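PDB 3LLB: uncharacterized protein from Pseudomonas aeruginosa, which probably takes part in magnesium and cobalt ion transport, the chain being the C-terminal transporter-associated domain of a CorC-type efflux protein. Local coordinates for residues S8-V13 against L75-P80. Sequence-based numbering, arbitrary orientation.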
loop_
_atom_site.group_PDB
_atom_site.type_symbol
_atom_site.label_atom_id
_atom_site.label_comp_id
_atom_site.label_asym_id
_atom_site.label_seq_id
_atom_site.Cartn_x
_atom_site.Cartn_y
_atom_site.Cartn_z
ATOM N N SER A 8 -1.994 12.864 -11.164
ATOM C CA SER A 8 -0.561 12.899 -11.008
ATOM C C SER A 8 0.114 11.623 -11.536
ATOM O O SER A 8 1.329 11.621 -11.705
ATOM C CB SER A 8 -0.208 13.042 -9.528
ATOM O OG SER A 8 -0.869 12.033 -8.812
ATOM N N GLY A 9 -0.646 10.544 -11.736
ATOM C CA GLY A 9 -0.111 9.249 -12.047
ATOM C C GLY A 9 0.021 8.310 -10.883
ATOM O O GLY A 9 0.325 7.153 -11.067
ATOM N N ASP A 10 -0.220 8.839 -9.689
ATOM C CA ASP A 10 -0.270 8.061 -8.454
ATOM C C ASP A 10 -1.646 7.410 -8.310
ATOM O O ASP A 10 -2.559 7.562 -9.161
ATOM C CB ASP A 10 -0.043 8.963 -7.250
ATOM C CG ASP A 10 1.314 9.569 -7.194
ATOM O OD1 ASP A 10 2.226 9.269 -8.041
ATOM O OD2 ASP A 10 1.470 10.354 -6.222
ATOM N N PHE A 11 -1.771 6.600 -7.269
ATOM C CA PHE A 11 -2.981 5.847 -7.028
ATOM C C PHE A 11 -3.316 5.951 -5.561
ATOM O O PHE A 11 -2.384 6.028 -4.733
ATOM C CB PHE A 11 -2.788 4.384 -7.376
ATOM C CG PHE A 11 -2.531 4.149 -8.831
ATOM C CD1 PHE A 11 -3.593 3.875 -9.686
ATOM C CD2 PHE A 11 -1.263 4.240 -9.333
ATOM C CE1 PHE A 11 -3.348 3.667 -11.035
ATOM C CE2 PHE A 11 -1.032 4.036 -10.738
ATOM C CZ PHE A 11 -2.052 3.768 -11.520
ATOM N N ILE A 12 -4.602 5.971 -5.250
ATOM C CA ILE A 12 -5.082 5.646 -3.898
ATOM C C ILE A 12 -5.359 4.133 -3.875
ATOM O O ILE A 12 -6.106 3.636 -4.691
ATOM C CB ILE A 12 -6.328 6.453 -3.452
ATOM C CG1 ILE A 12 -6.098 7.951 -3.604
ATOM C CG2 ILE A 12 -6.609 6.126 -1.990
ATOM C CD1 ILE A 12 -7.338 8.781 -3.356
ATOM N N VAL A 13 -4.751 3.406 -2.937
ATOM C CA VAL A 13 -4.867 1.967 -2.805
ATOM C C VAL A 13 -5.441 1.607 -1.460
ATOM O O VAL A 13 -4.917 2.045 -0.423
ATOM C CB VAL A 13 -3.485 1.333 -3.038
ATOM C CG1 VAL A 13 -3.538 -0.154 -2.909
ATOM C CG2 VAL A 13 -2.920 1.709 -4.432
ATOM N N LEU A 75 -5.917 3.555 3.781
ATOM C CA LEU A 75 -5.656 4.049 2.443
ATOM C C LEU A 75 -4.196 4.474 2.344
ATOM O O LEU A 75 -3.660 5.143 3.262
ATOM C CB LEU A 75 -6.546 5.266 2.165
ATOM C CG LEU A 75 -8.083 5.100 2.101
ATOM C CD1 LEU A 75 -8.868 6.438 1.996
ATOM C CD2 LEU A 75 -8.459 4.146 0.959
ATOM N N LEU A 76 -3.559 4.108 1.224
ATOM C CA LEU A 76 -2.193 4.425 0.893
ATOM C C LEU A 76 -2.233 5.218 -0.388
ATOM O O LEU A 76 -3.058 4.942 -1.241
ATOM C CB LEU A 76 -1.385 3.135 0.669
ATOM C CG LEU A 76 -1.432 2.448 2.025
ATOM C CD1 LEU A 76 -1.794 1.057 1.915
ATOM C CD2 LEU A 76 -0.189 2.795 2.819
ATOM N N ARG A 77 -1.361 6.196 -0.540
ATOM C CA ARG A 77 -1.042 6.762 -1.826
ATOM C C ARG A 77 0.208 6.092 -2.380
ATOM O O ARG A 77 1.222 6.075 -1.744
ATOM C CB ARG A 77 -0.795 8.241 -1.705
ATOM C CG ARG A 77 -0.584 8.961 -2.994
ATOM C CD ARG A 77 -0.884 10.424 -2.866
ATOM N NE ARG A 77 -0.412 11.143 -4.054
ATOM C CZ ARG A 77 -0.908 12.268 -4.513
ATOM N NH1 ARG A 77 -1.931 12.838 -3.901
ATOM N NH2 ARG A 77 -0.389 12.811 -5.607
ATOM N N LEU A 78 0.074 5.520 -3.545
ATOM C CA LEU A 78 1.154 4.799 -4.235
ATOM C C LEU A 78 1.776 5.673 -5.301
ATOM O O LEU A 78 1.055 6.177 -6.123
ATOM C CB LEU A 78 0.573 3.560 -4.876
ATOM C CG LEU A 78 1.560 2.574 -5.465
ATOM C CD1 LEU A 78 2.244 1.704 -4.377
ATOM C CD2 LEU A 78 0.890 1.693 -6.513
ATOM N N SER A 79 3.075 5.912 -5.254
ATOM C CA SER A 79 3.813 6.703 -6.255
ATOM C C SER A 79 4.896 5.766 -6.836
ATOM O O SER A 79 5.549 5.047 -6.105
ATOM C CB SER A 79 4.496 7.919 -5.571
ATOM O OG SER A 79 3.602 8.818 -4.954
ATOM N N PRO A 80 5.134 5.778 -8.170
ATOM C CA PRO A 80 6.311 5.029 -8.666
ATOM C C PRO A 80 7.645 5.639 -8.255
ATOM O O PRO A 80 7.736 6.856 -8.202
ATOM C CB PRO A 80 6.203 5.158 -10.191
ATOM C CG PRO A 80 5.323 6.331 -10.448
ATOM C CD PRO A 80 4.378 6.426 -9.259
#
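Strands 11-14 and 73-80 lie antiparallel as neighbours in the five-stranded sheet of the transporter-associated domain, with 3-5 and 61-68 flanking the pair. Two hydrogen-bonded pairs, Phe11 with Leu78 and Val13 with Leu76, bracket the non-hydrogen-bonded pair Ile12 with Arg77. The straightest bond runs from Val13 N to Leu76 O (2.8 Å, 172°), nearly along the carbonyl axis; Leu78 N reaches Phe11 O in the carbonyl plane, also at 2.8 Å. Between these rungs, CA-H groups of Arg77 and Ile12 lean on the same carbonyls.

The tight side carries Phe11, Val13, Leu76 and Leu78 and is covered by helices 19-26 and 38-46. The side chains of Val13 and Leu78 cross obliquely, Val13 CG2 coming within 4.0 Å of Leu78 CB, and Phe22 and Phe26 close over both residues. Phe26 also meets the Phe11 ring edge-to-face.

The other face, where Ile12 and Arg77 lie, is looser, mixed in character and partly exposed. Apolar contact there is slight, Ile12 CG2 meeting Leu75 CD2 at 4.0 Å. Arg77 has CG anti to the backbone N (chi1 -174°), and its extended chain brings the guanidinium up to Asp10 in a side-on salt bridge, both nitrogens on one oxygen: NE lies 3.0 Å and NH2 3.1 Å from Asp10 OD2. That oxygen sits at the guanidinium edge in its plane, and the carboxylate stands almost perpendicular (83°); NE meets the anti lone pair, while NH2 comes from above the carboxylate plane. Ser8 OG accepts a weak bond from Asp10 N.

With two guanidinium nitrogens converging on OD2, negative charge is probably drawn to that oxygen and the ionised carboxylate stabilised, pinning the turn before strand 11-14 to strand 73-80 by charge where the opposite face relies on apolar burial.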